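Local coordinates for cupin 2 conserved barrel domain protein (Desulfovibrio desulfuricans subsp. desulfuricans str. G20, PDB 2Q30), which is of unknown function but adopts the double-stranded beta-helix fold of the RmlC-like cupins, a barrel that in many relatives encloses a metal or small-molecule site, at residues 94-97 with 98-102. Residues are numbered along the deposited sequence; the frame is centred on the assembly and turned at random.
Sequences VRAV and TDMKV
The selenium of M100, a selenomethionine, lies obliquely beside the rim of the flat R95–A96 peptide, displaced to one side of its plane, with SE 4.0 Å from R95 O and 3.9 Å from A96 CA. The T98–D99 peptide turns its oxygen rim to A96: the carbonyl points almost head-on at the methyl, T98 O lying 3.3 Å from A96 CB. Both contacts belong to the sharp link between strands 92-96 and 100-107, where the chain crosses from one sheet of the cupin double-stranded beta-helix to the sheet facing it. The short strand segments run at 154° to each other, 8.2 Å apart at closest approach, a spacing filled by side chains directed into the barrel. M100 is extended through chi1 and chi2 and bends only at chi3 (87°), which swings its methyl toward V94; the modelled closeness of these two is doubtful. A96 CB packs 3.9 Å from M100 CB, and V94 CG1 just reaches V102 CG1, at 4.5 Å. Against this cluster lie F40 of strand 34-40, touching A96 and M100, and I59 of strand 56-63, touching V94 and V102. The R95 side chain leaves the backbone away from 98-102, and its NH2 forms a salt bridge with D73. At the turn, T98 OG1 bonds to E65 N and also donates to D99 O over 3.0 Å, approaching from above the carbonyl plane, 51° out of it.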
loop_
_atom_site.group_PDB
_atom_site.type_symbol
_atom_site.label_atom_id
_atom_site.label_comp_id
_atom_site.label_asym_id
_atom_site.label_seq_id
_atom_site.Cartn_x
_atom_site.Cartn_y
_atom_site.Cartn_z
ATOM N N VAL A 94 6.522 -2.755 13.774
ATOM C CA VAL A 94 6.097 -3.971 13.056
ATOM C C VAL A 94 6.958 -5.132 13.511
ATOM O O VAL A 94 8.152 -4.959 13.609
ATOM C CB VAL A 94 6.265 -3.805 11.544
ATOM C CG1 VAL A 94 5.902 -5.081 10.832
ATOM C CG2 VAL A 94 5.414 -2.640 11.021
ATOM N N ARG A 95 6.339 -6.282 13.789
ATOM C CA ARG A 95 7.028 -7.499 14.186
ATOM C C ARG A 95 6.662 -8.577 13.180
ATOM O O ARG A 95 5.491 -8.765 12.892
ATOM C CB ARG A 95 6.586 -7.891 15.581
ATOM C CG ARG A 95 7.440 -8.945 16.230
ATOM C CD ARG A 95 6.984 -9.132 17.662
ATOM N NE ARG A 95 7.330 -7.959 18.443
ATOM C CZ ARG A 95 6.600 -7.376 19.397
ATOM N NH1 ARG A 95 5.374 -7.763 19.729
ATOM N NH2 ARG A 95 7.103 -6.317 19.987
ATOM N N ALA A 96 7.661 -9.262 12.632
ATOM C CA ALA A 96 7.433 -10.308 11.663
ATOM C C ALA A 96 7.320 -11.657 12.379
ATOM O O ALA A 96 8.227 -12.029 13.136
ATOM C CB ALA A 96 8.556 -10.356 10.697
ATOM N N VAL A 97 6.220 -12.376 12.149
ATOM C CA VAL A 97 6.054 -13.749 12.657
ATOM C C VAL A 97 6.708 -14.698 11.632
ATOM O O VAL A 97 7.441 -15.605 12.008
ATOM C CB VAL A 97 4.574 -14.105 12.941
ATOM C CG1 VAL A 97 4.429 -15.607 13.231
ATOM C CG2 VAL A 97 4.040 -13.249 14.118
ATOM N N THR A 98 6.383 -14.508 10.353
ATOM C CA THR A 98 6.998 -15.241 9.248
ATOM C C THR A 98 7.903 -14.238 8.542
ATOM O O THR A 98 7.937 -13.045 8.895
ATOM C CB THR A 98 5.953 -15.754 8.207
ATOM O OG1 THR A 98 5.318 -14.645 7.544
ATOM C CG2 THR A 98 4.883 -16.626 8.837
ATOM N N ASP A 99 8.623 -14.694 7.511
ATOM C CA ASP A 99 9.378 -13.747 6.640
ATOM C C ASP A 99 8.294 -12.820 6.066
ATOM O O ASP A 99 7.234 -13.286 5.652
ATOM C CB ASP A 99 10.120 -14.436 5.515
ATOM C CG ASP A 99 11.272 -15.300 5.993
ATOM O OD1 ASP A 99 11.650 -15.268 7.174
ATOM O OD2 ASP A 99 11.836 -15.975 5.129
HETATM N N MSE A 100 8.561 -11.522 6.072
HETATM C CA MSE A 100 7.524 -10.548 5.799
HETATM C C MSE A 100 8.046 -9.313 5.118
HETATM O O MSE A 100 9.170 -8.873 5.383
HETATM C CB MSE A 100 6.942 -10.140 7.144
HETATM C CG MSE A 100 5.657 -9.364 7.121
HETATM SE SE MSE A 100 5.380 -8.588 8.872
HETATM C CE MSE A 100 6.324 -7.014 8.654
ATOM N N LYS A 101 7.225 -8.757 4.233
ATOM C CA LYS A 101 7.525 -7.475 3.626
ATOM C C LYS A 101 6.305 -6.574 3.752
ATOM O O LYS A 101 5.153 -7.007 3.527
ATOM C CB LYS A 101 8.016 -7.598 2.194
ATOM C CG LYS A 101 8.580 -6.317 1.631
ATOM C CD LYS A 101 9.229 -6.530 0.274
ATOM C CE LYS A 101 9.864 -5.253 -0.303
ATOM N NZ LYS A 101 10.653 -5.573 -1.555
ATOM N N VAL A 102 6.573 -5.324 4.127
ATOM C CA VAL A 102 5.546 -4.292 4.236
ATOM C C VAL A 102 5.943 -3.050 3.456
ATOM O O VAL A 102 7.115 -2.832 3.211
ATOM C CB VAL A 102 5.232 -3.909 5.719
ATOM C CG1 VAL A 102 4.778 -5.149 6.484
ATOM C CG2 VAL A 102 6.418 -3.222 6.390
#